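Local coordinates for protein L-ribulose 3-epimerase (Methylomonas sp. DH-1, PDB 7CJ7) that catalyses the manganese-dependent epimerization of ketoses at C3, acting most strongly on L-ribulose and also on D-ribulose, D-allulose and D-fructose, at residues Arg6-Gly11 against Tyr37-Ile42; Gly24-Ile29 against Leu59-Leu64. All coordinates share one frame; numbering follows the deposited sequence.

Contact 1 of 2, residues Arg6-Gly11 against Tyr37-Ile42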
loop_
_atom_site.group_PDB
_atom_site.type_symbol
_atom_site.label_atom_id
_atom_site.label_comp_id
_atom_site.label_asym_id
_atom_site.label_seq_id
_atom_site.Cartn_x
_atom_site.Cartn_y
_atom_site.Cartn_z
ATOM N N ARG A 6 12.054 -24.861 12.513
ATOM C CA ARG A 6 11.328 -25.074 13.781
ATOM C C ARG A 6 10.390 -23.890 13.991
ATOM O O ARG A 6 10.666 -22.791 13.458
ATOM C CB ARG A 6 12.326 -25.233 14.926
ATOM C CG ARG A 6 13.166 -23.989 15.171
ATOM C CD ARG A 6 14.080 -24.127 16.382
ATOM N NE ARG A 6 15.418 -24.562 16.017
ATOM C CZ ARG A 6 16.452 -24.614 16.855
ATOM N NH1 ARG A 6 16.311 -24.254 18.122
ATOM N NH2 ARG A 6 17.628 -25.025 16.420
ATOM N N LEU A 7 9.311 -24.115 14.732
ATOM C CA LEU A 7 8.451 -23.018 15.222
ATOM C C LEU A 7 9.274 -22.184 16.205
ATOM O O LEU A 7 9.662 -22.702 17.240
ATOM C CB LEU A 7 7.205 -23.601 15.890
ATOM C CG LEU A 7 6.205 -22.562 16.379
ATOM C CD1 LEU A 7 5.813 -21.622 15.257
ATOM C CD2 LEU A 7 4.978 -23.232 16.974
ATOM N N GLU A 8 9.548 -20.929 15.870
ATOM C CA GLU A 8 10.326 -20.019 16.748
ATOM C C GLU A 8 9.852 -18.603 16.456
ATOM O O GLU A 8 9.387 -18.357 15.333
ATOM C CB GLU A 8 11.831 -20.185 16.544
ATOM C CG GLU A 8 12.266 -20.226 15.089
ATOM C CD GLU A 8 13.775 -20.347 14.919
ATOM O OE1 GLU A 8 14.240 -20.533 13.789
ATOM O OE2 GLU A 8 14.486 -20.244 15.924
ATOM N N TYR A 9 9.947 -17.731 17.457
ATOM C CA TYR A 9 9.420 -16.353 17.411
ATOM C C TYR A 9 10.580 -15.364 17.419
ATOM O O TYR A 9 11.522 -15.487 18.228
ATOM C CB TYR A 9 8.459 -16.124 18.572
ATOM C CG TYR A 9 7.367 -17.157 18.640
ATOM C CD1 TYR A 9 6.159 -16.970 17.994
ATOM C CD2 TYR A 9 7.579 -18.358 19.287
ATOM C CE1 TYR A 9 5.164 -17.928 18.048
ATOM C CE2 TYR A 9 6.597 -19.329 19.346
ATOM C CZ TYR A 9 5.379 -19.108 18.736
ATOM O OH TYR A 9 4.417 -20.077 18.796
ATOM N N GLY A 10 10.481 -14.372 16.545
ATOM C CA GLY A 10 11.566 -13.409 16.321
ATOM C C GLY A 10 11.051 -11.995 16.221
ATOM O O GLY A 10 9.825 -11.797 16.005
ATOM N N GLY A 11 11.956 -11.044 16.434
ATOM C CA GLY A 11 11.705 -9.609 16.257
ATOM C C GLY A 11 12.595 -9.058 15.166
ATOM O O GLY A 11 13.780 -9.422 15.117
ATOM N N TYR A 37 12.049 -13.180 22.849
ATOM C CA TYR A 37 12.134 -13.731 21.473
ATOM C C TYR A 37 13.216 -14.822 21.419
ATOM O O TYR A 37 14.174 -14.802 22.226
ATOM C CB TYR A 37 12.386 -12.626 20.449
ATOM C CG TYR A 37 11.196 -11.734 20.217
ATOM C CD1 TYR A 37 10.213 -12.064 19.299
ATOM C CD2 TYR A 37 11.026 -10.573 20.949
ATOM C CE1 TYR A 37 9.112 -11.253 19.100
ATOM C CE2 TYR A 37 9.939 -9.740 20.748
ATOM C CZ TYR A 37 8.969 -10.086 19.826
ATOM O OH TYR A 37 7.884 -9.282 19.615
ATOM N N ASP A 38 13.042 -15.771 20.494
ATOM C CA ASP A 38 14.012 -16.854 20.196
ATOM C C ASP A 38 15.119 -16.338 19.269
ATOM O O ASP A 38 16.263 -16.812 19.388
ATOM C CB ASP A 38 13.312 -18.049 19.552
ATOM C CG ASP A 38 12.229 -18.637 20.428
ATOM O OD1 ASP A 38 12.539 -18.950 21.591
ATOM O OD2 ASP A 38 11.089 -18.769 19.948
ATOM N N TYR A 39 14.799 -15.426 18.355
ATOM C CA TYR A 39 15.792 -14.922 17.375
ATOM C C TYR A 39 15.523 -13.455 17.070
ATOM O O TYR A 39 14.430 -12.935 17.354
ATOM C CB TYR A 39 15.794 -15.773 16.098
ATOM C CG TYR A 39 14.558 -15.662 15.242
ATOM C CD1 TYR A 39 14.457 -14.712 14.245
ATOM C CD2 TYR A 39 13.473 -16.492 15.440
ATOM C CE1 TYR A 39 13.328 -14.609 13.450
ATOM C CE2 TYR A 39 12.328 -16.388 14.668
ATOM C CZ TYR A 39 12.241 -15.428 13.681
ATOM O OH TYR A 39 11.107 -15.314 12.926
ATOM N N ILE A 40 16.537 -12.807 16.518
ATOM C CA ILE A 40 16.409 -11.458 15.900
ATOM C C ILE A 40 16.558 -11.631 14.390
ATOM O O ILE A 40 17.377 -12.458 13.952
ATOM C CB ILE A 40 17.450 -10.490 16.479
ATOM C CG1 ILE A 40 17.291 -9.103 15.853
ATOM C CG2 ILE A 40 18.853 -11.042 16.294
ATOM C CD1 ILE A 40 17.625 -7.982 16.768
ATOM N N GLU A 41 15.759 -10.892 13.625
ATOM C CA GLU A 41 15.865 -10.860 12.160
ATOM C C GLU A 41 16.677 -9.628 11.797
ATOM O O GLU A 41 16.197 -8.514 12.008
ATOM C CB GLU A 41 14.486 -10.861 11.512
ATOM C CG GLU A 41 14.553 -11.016 10.006
ATOM C CD GLU A 41 13.176 -11.014 9.389
ATOM O OE1 GLU A 41 12.394 -11.940 9.709
ATOM O OE2 GLU A 41 12.878 -10.062 8.642
ATOM N N ILE A 42 17.890 -9.844 11.317
ATOM C CA ILE A 42 18.816 -8.738 10.950
ATOM C C ILE A 42 18.513 -8.300 9.521
ATOM O O ILE A 42 18.459 -9.168 8.651
ATOM C CB ILE A 42 20.276 -9.186 11.137
ATOM C CG1 ILE A 42 20.531 -9.617 12.584
ATOM C CG2 ILE A 42 21.217 -8.084 10.685
ATOM C CD1 ILE A 42 21.878 -10.262 12.818
#
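G10 and Y39 form a parallel bridge at the centre of this contact, and G11 with I40 forms the next. The backbone ladder runs from Y39 N to Y9 O, from G11 N to Y39 O, and from E41 N to G11 O, the last nearly straight at 2.9 Å. Y9 O takes a second donor, D38 N at 2.7 Å, which lies close to the line of the carbonyl.

One side chain extends the ladder. D38 OD2 accepts from Y9 N at 2.9 Å through its anti lone pair, with an N-H...O angle of 172°. An aspartate suits this place because its short arm, from the residue before strand 39-43, reaches back to the N-H of Y9.

The aromatic packing depends on glycine. G10 CA sits over the centre of the Y39 ring, 3.4 Å from its centroid, in a CH-pi contact; a CB on G10 would run into Y39 CE1. In Y39 a chi1 of 69° sets CG between the backbone N and the carbonyl carbon, and the ring beyond it comes to lie against G10; its hydroxyl bonds to T244. The E8 side chain crosses that of Y39 at about a right angle, with E8 CG 3.9 Å from Y39 CE2, while its carboxylate is held by R65 and H67. G11 CA lies over one face of the Y37 ring, toward its rim.

Strands 8-12 and 39-43 are neighbours in a beta-alpha-beta unit of the TIM barrel.

Contact 2 of 2, residues Gly24-Ile29 against Leu59-Leu64; sequences GARKAI and LQEYNL
The side chains of R26 and Y62 cross at about a right angle, and guanidinium and ring planes are 64° apart. At the guanidinium edge, nearly in its plane, lies E61 OE2, 3.0 Å from R26 NH1; at the ring edge of Y62 lies that same NH1, with the hydroxyl OH 2.9 Å from it. The carboxylate of E61 is turned 62° from the guanidinium, so the salt bridge, though end-on with one nitrogen to each oxygen, is not coplanar. R26 NH2 reaches the syn lone pair of E61 OE1 at 2.9 Å, whereas NH1 approaches OE2 from above the carboxylate plane in a straighter bond (168°). Arginine suits the place because its long chain, bent on the way, ends in a flat group whose two terminal nitrogens can each meet one glutamate oxygen.

Helix 52-61 ends here in a Schellman motif, with L64 N bonded to L59 O and N63 N to Q60 O; N63 takes the positive phi that this turn needs. The chain then leads into strand 65-72 of the TIM barrel, and helices 22-35 and 52-61 are neighbours on the barrel's outside.

Beneath the charged pair, I29 fills the gap between the segments with its two branches. I29 CG2 meets Y62 CD2 at 3.7 Å and L64 CD2 at 4.0 Å, while I29 CD1 reaches L59 CD2 at 3.8 Å. Branching at CB lets this one isoleucine serve both directions. Y62 also touches A30 and A33 farther along helix 22-35, where small residues admit a broad ring. An alanine in place of Y62 would probably open a gap where the ring packs on I29 CG2 and take away the hydroxyl beside R26 NH1, leaving E61 as the partner of the guanidinium across this contact. L64 sets CG anti to its backbone N, and the CD2 branch beyond lies 3.7 Å from I29 O.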
loop_
_atom_site.group_PDB
_atom_site.type_symbol
_atom_site.label_atom_id
_atom_site.label_comp_id
_atom_site.label_asym_id
_atom_site.label_seq_id
_atom_site.Cartn_x
_atom_site.Cartn_y
_atom_site.Cartn_z
ATOM N N GLY A 24 24.097 -0.366 18.025
ATOM C CA GLY A 24 22.775 -0.722 17.479
ATOM C C GLY A 24 22.529 -2.211 17.639
ATOM O O GLY A 24 21.419 -2.607 18.060
ATOM N N ALA A 25 23.543 -3.019 17.341
ATOM C CA ALA A 25 23.447 -4.495 17.413
ATOM C C ALA A 25 23.177 -4.911 18.862
ATOM O O ALA A 25 22.282 -5.745 19.098
ATOM C CB ALA A 25 24.703 -5.118 16.877
ATOM N N ARG A 26 23.909 -4.337 19.818
ATOM C CA ARG A 26 23.772 -4.713 21.248
ATOM C C ARG A 26 22.379 -4.307 21.741
ATOM O O ARG A 26 21.746 -5.108 22.440
ATOM C CB ARG A 26 24.864 -4.088 22.114
ATOM C CG ARG A 26 24.682 -4.371 23.602
ATOM C CD ARG A 26 25.804 -3.846 24.472
ATOM N NE ARG A 26 26.996 -4.646 24.301
ATOM C CZ ARG A 26 27.235 -5.780 24.953
ATOM N NH1 ARG A 26 26.392 -6.221 25.871
ATOM N NH2 ARG A 26 28.340 -6.450 24.710
ATOM N N LYS A 27 21.923 -3.109 21.369
ATOM C CA LYS A 27 20.603 -2.571 21.774
ATOM C C LYS A 27 19.520 -3.523 21.265
ATOM O O LYS A 27 18.638 -3.910 22.065
ATOM C CB LYS A 27 20.436 -1.158 21.214
ATOM C CG LYS A 27 19.206 -0.398 21.670
ATOM C CD LYS A 27 19.359 1.067 21.334
ATOM C CE LYS A 27 18.223 1.941 21.810
ATOM N NZ LYS A 27 17.037 1.800 20.931
ATOM N N ALA A 28 19.609 -3.915 19.992
ATOM C CA ALA A 28 18.592 -4.755 19.321
ATOM C C ALA A 28 18.620 -6.171 19.909
ATOM O O ALA A 28 17.548 -6.724 20.188
ATOM C CB ALA A 28 18.822 -4.754 17.831
ATOM N N ILE A 29 19.808 -6.741 20.089
ATOM C CA ILE A 29 19.955 -8.146 20.566
ATOM C C ILE A 29 19.513 -8.211 22.031
ATOM O O ILE A 29 18.709 -9.097 22.366
ATOM C CB ILE A 29 21.377 -8.670 20.300
ATOM C CG1 ILE A 29 21.559 -8.931 18.801
ATOM C CG2 ILE A 29 21.675 -9.907 21.135
ATOM C CD1 ILE A 29 22.981 -9.196 18.364
ATOM N N LEU A 59 25.183 -12.447 20.005
ATOM C CA LEU A 59 24.181 -13.540 19.957
ATOM C C LEU A 59 24.497 -14.554 21.061
ATOM O O LEU A 59 23.566 -14.992 21.733
ATOM C CB LEU A 59 24.172 -14.184 18.566
ATOM C CG LEU A 59 23.643 -13.279 17.457
ATOM C CD1 LEU A 59 23.754 -13.954 16.102
ATOM C CD2 LEU A 59 22.199 -12.878 17.733
ATOM N N GLN A 60 25.767 -14.904 21.253
ATOM C CA GLN A 60 26.190 -15.880 22.291
ATOM C C GLN A 60 25.924 -15.286 23.684
ATOM O O GLN A 60 25.354 -15.984 24.541
ATOM C CB GLN A 60 27.670 -16.211 22.105
ATOM C CG GLN A 60 27.965 -16.956 20.816
ATOM C CD GLN A 60 29.448 -17.175 20.650
ATOM O OE1 GLN A 60 30.207 -16.244 20.389
ATOM N NE2 GLN A 60 29.876 -18.413 20.825
ATOM N N GLU A 61 26.306 -14.026 23.872
ATOM C CA GLU A 61 26.181 -13.271 25.149
ATOM C C GLU A 61 24.722 -13.291 25.617
ATOM O O GLU A 61 24.501 -13.501 26.813
ATOM C CB GLU A 61 26.722 -11.852 24.952
ATOM C CG GLU A 61 26.666 -10.991 26.190
ATOM C CD GLU A 61 27.281 -9.608 26.042
ATOM O OE1 GLU A 61 27.834 -9.317 24.966
ATOM O OE2 GLU A 61 27.225 -8.828 27.017
ATOM N N TYR A 62 23.759 -13.109 24.709
ATOM C CA TYR A 62 22.316 -12.979 25.049
ATOM C C TYR A 62 21.541 -14.256 24.702
ATOM O O TYR A 62 20.308 -14.230 24.830
ATOM C CB TYR A 62 21.729 -11.741 24.372
ATOM C CG TYR A 62 22.226 -10.456 24.979
ATOM C CD1 TYR A 62 21.626 -9.920 26.108
ATOM C CD2 TYR A 62 23.320 -9.792 24.448
ATOM C CE1 TYR A 62 22.101 -8.755 26.688
ATOM C CE2 TYR A 62 23.797 -8.617 25.006
ATOM C CZ TYR A 62 23.183 -8.094 26.128
ATOM O OH TYR A 62 23.651 -6.935 26.683
ATOM N N ASN A 63 22.234 -15.325 24.300
ATOM C CA ASN A 63 21.640 -16.644 23.959
ATOM C C ASN A 63 20.494 -16.444 22.963
ATOM O O ASN A 63 19.365 -16.906 23.220
ATOM C CB ASN A 63 21.114 -17.399 25.178
ATOM C CG ASN A 63 20.741 -18.828 24.857
ATOM O OD1 ASN A 63 19.780 -19.369 25.404
ATOM N ND2 ASN A 63 21.477 -19.443 23.952
ATOM N N LEU A 64 20.782 -15.763 21.867
ATOM C CA LEU A 64 19.778 -15.454 20.829
ATOM C C LEU A 64 20.232 -16.061 19.503
ATOM O O LEU A 64 21.428 -16.086 19.251
ATOM C CB LEU A 64 19.652 -13.933 20.749
ATOM C CG LEU A 64 18.376 -13.411 20.112
ATOM C CD1 LEU A 64 17.154 -13.817 20.919
ATOM C CD2 LEU A 64 18.449 -11.898 19.963
#

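Overall arrangement
Contact 1 lies in the barrel wall and is almost wholly buried; contact 2 lies farther out, where two of its touching residues are exposed. Both draw on one beta-alpha-beta unit: contact 1 pairs its two strands, and contact 2 sets its helix, 22-35, against the next helix, 52-61. Backbone hydrogen bonds and glycine-aromatic packing hold the inner contact, while the outer one combines an aliphatic layer with a salt bridge at its solvent side. They meet through I40 and L64: I40 CD1 packs on A28 CB, and L64 CD1 on the carbonyls of Y37 and D38. The carboxylate of E41, in contact 1, hydrogen-bonds to Y209, substrate-binding S69 and manganese ligand H211.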